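Local coordinates for short-chain type dehydrogenase/reductase (Mycobacterium ulcerans, PDB 3SVT) that probably catalyses the NAD-dependent oxidation or reduction of a substrate that the structure alone does not show, at the interface of chains A and B. Coordinates in Å, arbitrary orientation; residue numbers count along the deposited sequence, not the author numbering. Chains: chain A/B, Short-chain type dehydrogenase/reductase.

The interface of chains A and B. Residues chain A 197, 221, 223, 225, 229, 252, 254; chain B 243-244.
B:Phe244 inserts its benzyl group between two glycines of chain A, and contacts on both ring faces define the tight part of this patch, which belongs to a two-fold symmetric interface of the deposited four-copy assembly, possibly the biological one. A:Gly254 N sits 3.2 Å above the ring plane over its centre, while A:Gly225 CA covers the opposite face, 3.7 Å from the centroid, in a CH-pi contact. With no side chain on either glycine, the backbone itself closes on the ring. The same A:Gly254 N donates a hydrogen bond to B:Phe244 O (3.0 Å), so one amide both caps the ring and ties down its backbone. CG of B:Phe244 lies anti to the backbone N (chi1 -156°), which carries the ring back beneath this amide.

Toward the ring's root the contact becomes polar and partly hydrated. A:Arg223 grips A:Asp229 end-on: NH1 to OD2 (2.9 Å) is the straighter, flatter bond, whereas NH2 meets OD1 (3.2 Å) 33° out of the carboxylate plane. This pairing should fix the guanidinium's rotation; its plane lies 28° from that of the ring, with B:Phe244 CD1 over one face near the rim. A:Arg223 NH2 also reaches B:Ser243 OG across the interface at 3.1 Å, a bent and probably weak hydrogen bond, since OG lies between the N-H directions. Direct contacts thus persist here, and water supplements them: water 1 lies 2.6 Å from A:Asp229 OD1 and 3.1 Å from B:Ser243 OG.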
ATOM      1  N   ILE A 197      18.177 -13.738  -0.535  1.00 29.30           N
ATOM      2  CA  ILE A 197      19.238 -13.825   0.457  1.00 30.81           C
ATOM      3  C   ILE A 197      20.098 -15.071   0.167  1.00 33.53           C
ATOM      4  O   ILE A 197      19.578 -16.164  -0.082  1.00 33.32           O
ATOM      5  CB  ILE A 197      18.682 -13.893   1.902  1.00 30.01           C
ATOM      6  CG1 ILE A 197      17.756 -12.704   2.206  1.00 29.17           C
ATOM      7  CG2 ILE A 197      19.811 -13.890   2.926  1.00 28.79           C
ATOM      8  CD1 ILE A 197      18.405 -11.333   2.022  1.00 27.49           C
ATOM      9  N   LEU A 221      20.120  -2.229  -5.838  1.00 25.49           N
ATOM     10  CA  LEU A 221      21.481  -2.395  -5.285  1.00 26.29           C
ATOM     11  C   LEU A 221      22.258  -3.530  -5.985  1.00 26.74           C
ATOM     12  O   LEU A 221      21.737  -4.606  -6.151  1.00 27.74           O
ATOM     13  CB  LEU A 221      21.422  -2.605  -3.770  1.00 25.39           C
ATOM     14  CG  LEU A 221      21.167  -1.386  -2.885  1.00 24.66           C
ATOM     15  CD1 LEU A 221      21.266  -1.788  -1.418  1.00 23.00           C
ATOM     16  CD2 LEU A 221      22.103  -0.219  -3.208  1.00 23.29           C
ATOM     17  N   ARG A 223      24.008  -6.124  -5.576  1.00 29.80           N
ATOM     18  CA  ARG A 223      24.447  -7.321  -4.906  1.00 30.35           C
ATOM     19  C   ARG A 223      23.268  -8.118  -4.382  1.00 30.78           C
ATOM     20  O   ARG A 223      22.141  -7.633  -4.259  1.00 30.83           O
ATOM     21  CB  ARG A 223      25.413  -7.007  -3.765  1.00 30.27           C
ATOM     22  CG  ARG A 223      24.773  -6.486  -2.461  1.00 30.34           C
ATOM     23  CD  ARG A 223      25.824  -6.492  -1.353  1.00 29.56           C
ATOM     24  NE  ARG A 223      25.446  -5.765  -0.157  1.00 30.03           N
ATOM     25  CZ  ARG A 223      24.723  -6.267   0.847  1.00 31.63           C
ATOM     26  NH1 ARG A 223      24.253  -7.523   0.808  1.00 32.45           N
ATOM     27  NH2 ARG A 223      24.479  -5.513   1.902  1.00 31.07           N
ATOM     28  N   GLY A 225      21.491 -10.283  -1.336  1.00 26.37           N
ATOM     29  CA  GLY A 225      21.364 -10.148   0.103  1.00 26.26           C
ATOM     30  C   GLY A 225      22.157 -11.206   0.860  1.00 25.93           C
ATOM     31  O   GLY A 225      22.415 -12.281   0.324  1.00 25.43           O
ATOM     32  N   ASP A 229      22.280  -9.149   6.768  1.00 25.14           N
ATOM     33  CA  ASP A 229      21.412  -8.014   6.448  1.00 23.96           C
ATOM     34  C   ASP A 229      20.062  -8.149   7.169  1.00 23.67           C
ATOM     35  O   ASP A 229      19.555  -7.194   7.771  1.00 23.24           O
ATOM     36  CB  ASP A 229      21.166  -7.909   4.926  1.00 23.95           C
ATOM     37  CG  ASP A 229      22.445  -7.692   4.120  1.00 27.01           C
ATOM     38  OD1 ASP A 229      23.319  -6.906   4.572  1.00 26.16           O
ATOM     39  OD2 ASP A 229      22.565  -8.288   3.009  1.00 27.63           O
ATOM     40  N   VAL A 252      13.919  -5.947   3.292  1.00 22.02           N
ATOM     41  CA  VAL A 252      15.376  -5.939   3.264  1.00 22.19           C
ATOM     42  C   VAL A 252      15.757  -6.705   2.007  1.00 22.41           C
ATOM     43  O   VAL A 252      15.938  -7.918   2.046  1.00 23.31           O
ATOM     44  CB  VAL A 252      15.955  -6.601   4.561  1.00 22.34           C
ATOM     45  CG1 VAL A 252      17.486  -6.673   4.526  1.00 22.14           C
ATOM     46  CG2 VAL A 252      15.478  -5.847   5.799  1.00 23.16           C
ATOM     47  N   GLY A 254      17.432  -4.930  -1.179  1.00 23.70           N
ATOM     48  CA  GLY A 254      18.211  -4.163  -2.151  1.00 23.35           C
ATOM     49  C   GLY A 254      17.354  -3.260  -3.032  1.00 23.47           C
ATOM     50  O   GLY A 254      17.816  -2.775  -4.052  1.00 22.43           O
TER
ATOM     51  N   SER B 243      22.703  -1.663   5.027  1.00 24.22           N
ATOM     52  CA  SER B 243      23.313  -1.523   3.689  1.00 24.18           C
ATOM     53  C   SER B 243      22.562  -2.247   2.548  1.00 24.08           C
ATOM     54  O   SER B 243      22.867  -2.051   1.359  1.00 24.90           O
ATOM     55  CB  SER B 243      24.774  -1.990   3.731  1.00 24.52           C
ATOM     56  OG  SER B 243      24.851  -3.364   4.062  1.00 24.21           O
ATOM     57  N   PHE B 244      21.623  -3.107   2.889  1.00 22.55           N
ATOM     58  CA  PHE B 244      20.768  -3.721   1.888  1.00 22.87           C
ATOM     59  C   PHE B 244      19.344  -3.172   1.975  1.00 21.89           C
ATOM     60  O   PHE B 244      18.417  -3.753   1.383  1.00 21.74           O
ATOM     61  CB  PHE B 244      20.744  -5.244   2.069  1.00 23.29           C
ATOM     62  CG  PHE B 244      20.390  -5.986   0.843  1.00 24.20           C
ATOM     63  CD1 PHE B 244      21.157  -5.837  -0.314  1.00 25.30           C
ATOM     64  CD2 PHE B 244      19.340  -6.903   0.844  1.00 24.50           C
ATOM     65  CE1 PHE B 244      20.847  -6.533  -1.463  1.00 21.46           C
ATOM     66  CE2 PHE B 244      19.042  -7.601  -0.301  1.00 25.25           C
ATOM     67  CZ  PHE B 244      19.788  -7.411  -1.457  1.00 22.97           C
TER
HETATM   68  O   HOH W   1      23.508  -4.963   6.296  1.00 22.38           O